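PDB 4R7R: putative lipoprotein from Clostridium perfringens ATCC 13124, which is of unknown function but, as a putative lipoprotein with an alpha-beta fold from the DUF4883 family, is probably anchored to the bacterial cell membrane. Local coordinates for residues K51-K54 with D55-I59. Sequence-based numbering, arbitrary orientation.
Sequences KSLK and DSNFI
Asn57 has CG beside its own backbone N and anti to its carbonyl carbon (chi1 -68°), which turns the amide back toward Lys54. Leu53 and Phe58 share this setting of the first torsion, and their side chains meet at about a right angle. Asn57 OD1 accepts the backbone N-H of Lys54, with N to OD1 at 2.7 Å. The donor lies in the plane of the side-chain carbonyl, although the hydrogen bond is somewhat bent, 143° at the hydrogen. In return, Asn57 N donates to Lys54 O at 3.1 Å. This second donor stands well above the carbonyl plane of Lys54. Lys54 is therefore gripped at both its N-H and its carbonyl by one residue. The bond from Asn57 N opens the short 3-10 turn 55-57. A further backbone bond, Phe58 N to Asp55 O, follows it and continues the turn toward the strand. Beside these bonds, Leu53 CD1 touches Phe58 CZ at 3.8 Å. Phe58 CE2 also lies 3.7 Å from Lys54 O, and Asp55 CA sits in plane at the ring edge. Asn57 is buried, and the other end of its amide is satisfied too: ND2 donates to Asp109 OD2 and to Ser106 O. The amide thus ties the turn to strand 103-106 and the loop after it. The turn links helix 45-52 to strand 58-59, an outermost strand of the antiparallel sheet, while Leu53 and Phe58 both touch Leu105 of strand 103-106 and Thr11 of helix 9-17.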
ATOM      1  N   LYS A  51      -3.623  -9.616  -5.271  1.00 39.38           N
ATOM      2  CA  LYS A  51      -4.366 -10.652  -5.977  1.00 44.23           C
ATOM      3  C   LYS A  51      -5.869 -10.458  -5.783  1.00 42.80           C
ATOM      4  O   LYS A  51      -6.672 -10.927  -6.588  1.00 36.36           O
ATOM      5  CB  LYS A  51      -3.945 -12.047  -5.501  1.00 37.32           C
ATOM      6  CG  LYS A  51      -2.591 -12.517  -6.029  1.00 45.28           C
ATOM      7  CD  LYS A  51      -2.100 -13.752  -5.265  1.00 49.81           C
ATOM      8  CE  LYS A  51      -1.216 -14.669  -6.120  1.00 57.09           C
ATOM      9  NZ  LYS A  51       0.096 -14.068  -6.494  1.00 56.90           N
ATOM     10  N   SER A  52      -6.240  -9.761  -4.712  1.00 30.19           N
ATOM     11  CA  SER A  52      -7.648  -9.579  -4.383  1.00 36.22           C
ATOM     12  C   SER A  52      -8.236  -8.321  -5.053  1.00 34.72           C
ATOM     13  O   SER A  52      -9.459  -8.150  -5.113  1.00 35.52           O
ATOM     14  CB  SER A  52      -7.833  -9.512  -2.863  1.00 29.72           C
ATOM     15  OG  SER A  52      -7.467  -8.231  -2.358  1.00 37.54           O
ATOM     16  N   LEU A  53      -7.368  -7.445  -5.557  1.00 33.61           N
ATOM     17  CA  LEU A  53      -7.833  -6.200  -6.179  1.00 33.80           C
ATOM     18  C   LEU A  53      -8.617  -6.431  -7.468  1.00 36.44           C
ATOM     19  O   LEU A  53      -8.146  -7.098  -8.400  1.00 38.35           O
ATOM     20  CB  LEU A  53      -6.660  -5.257  -6.494  1.00 30.44           C
ATOM     21  CG  LEU A  53      -5.855  -4.748  -5.309  1.00 27.28           C
ATOM     22  CD1 LEU A  53      -4.785  -3.780  -5.781  1.00 22.21           C
ATOM     23  CD2 LEU A  53      -6.767  -4.127  -4.274  1.00 17.85           C
ATOM     24  N   LYS A  54      -9.810  -5.858  -7.514  1.00 37.32           N
ATOM     25  CA  LYS A  54     -10.550  -5.765  -8.757  1.00 42.19           C
ATOM     26  C   LYS A  54     -10.328  -4.364  -9.326  1.00 41.51           C
ATOM     27  O   LYS A  54      -9.871  -3.461  -8.618  1.00 39.48           O
ATOM     28  CB  LYS A  54     -12.034  -6.044  -8.530  1.00 48.28           C
ATOM     29  CG  LYS A  54     -12.322  -7.354  -7.800  1.00 55.25           C
ATOM     30  CD  LYS A  54     -13.654  -7.292  -7.050  1.00 59.84           C
ATOM     31  CE  LYS A  54     -14.210  -8.691  -6.733  1.00 67.63           C
ATOM     32  NZ  LYS A  54     -13.429  -9.431  -5.682  1.00 69.65           N
ATOM     33  N   ASP A  55     -10.664  -4.183 -10.595  1.00 44.10           N
ATOM     34  CA  ASP A  55     -10.440  -2.916 -11.285  1.00 43.86           C
ATOM     35  C   ASP A  55     -11.229  -1.742 -10.694  1.00 38.48           C
ATOM     36  O   ASP A  55     -10.793  -0.593 -10.772  1.00 35.37           O
ATOM     37  CB  ASP A  55     -10.781  -3.069 -12.767  1.00 52.23           C
ATOM     38  CG  ASP A  55     -10.308  -4.398 -13.337  1.00 61.17           C
ATOM     39  OD1 ASP A  55      -9.280  -4.412 -14.061  1.00 64.16           O
ATOM     40  OD2 ASP A  55     -10.970  -5.430 -13.048  1.00 65.11           O
ATOM     41  N   SER A  56     -12.384  -2.028 -10.106  1.00 36.54           N
ATOM     42  CA  SER A  56     -13.209  -0.987  -9.503  1.00 36.30           C
ATOM     43  C   SER A  56     -12.608  -0.437  -8.205  1.00 34.75           C
ATOM     44  O   SER A  56     -13.103   0.545  -7.657  1.00 36.68           O
ATOM     45  CB  SER A  56     -14.612  -1.527  -9.238  1.00 38.26           C
ATOM     46  OG  SER A  56     -14.548  -2.730  -8.488  1.00 40.69           O
ATOM     47  N   ASN A  57     -11.552  -1.077  -7.710  1.00 31.46           N
ATOM     48  CA  ASN A  57     -10.842  -0.589  -6.537  1.00 28.40           C
ATOM     49  C   ASN A  57      -9.996   0.635  -6.853  1.00 30.07           C
ATOM     50  O   ASN A  57      -9.621   1.380  -5.957  1.00 32.37           O
ATOM     51  CB  ASN A  57      -9.950  -1.680  -5.964  1.00 26.93           C
ATOM     52  CG  ASN A  57     -10.740  -2.823  -5.366  1.00 27.33           C
ATOM     53  OD1 ASN A  57     -10.680  -3.951  -5.855  1.00 31.09           O
ATOM     54  ND2 ASN A  57     -11.478  -2.541  -4.303  1.00 24.09           N
ATOM     55  N   PHE A  58      -9.677   0.828  -8.128  1.00 32.49           N
ATOM     56  CA  PHE A  58      -8.822   1.931  -8.553  1.00 32.96           C
ATOM     57  C   PHE A  58      -9.641   3.168  -8.844  1.00 36.30           C
ATOM     58  O   PHE A  58     -10.494   3.161  -9.728  1.00 37.25           O
ATOM     59  CB  PHE A  58      -8.011   1.528  -9.784  1.00 34.78           C
ATOM     60  CG  PHE A  58      -7.092   0.378  -9.527  1.00 34.43           C
ATOM     61  CD1 PHE A  58      -5.832   0.589  -8.973  1.00 33.38           C
ATOM     62  CD2 PHE A  58      -7.500  -0.930  -9.782  1.00 33.79           C
ATOM     63  CE1 PHE A  58      -4.973  -0.484  -8.705  1.00 29.99           C
ATOM     64  CE2 PHE A  58      -6.645  -2.009  -9.521  1.00 30.88           C
ATOM     65  CZ  PHE A  58      -5.375  -1.777  -8.980  1.00 28.65           C
ATOM     66  N   ILE A  59      -9.385   4.236  -8.100  1.00 36.64           N
ATOM     67  CA  ILE A  59     -10.145   5.466  -8.287  1.00 39.71           C
ATOM     68  C   ILE A  59      -9.262   6.621  -8.766  1.00 45.26           C
ATOM     69  O   ILE A  59      -8.039   6.490  -8.849  1.00 44.48           O
ATOM     70  CB  ILE A  59     -10.855   5.869  -6.988  1.00 37.72           C
ATOM     71  CG1 ILE A  59      -9.830   6.149  -5.883  1.00 30.59           C
ATOM     72  CG2 ILE A  59     -11.793   4.773  -6.558  1.00 32.30           C
ATOM     73  CD1 ILE A  59     -10.428   6.606  -4.597  1.00 30.17           C
TER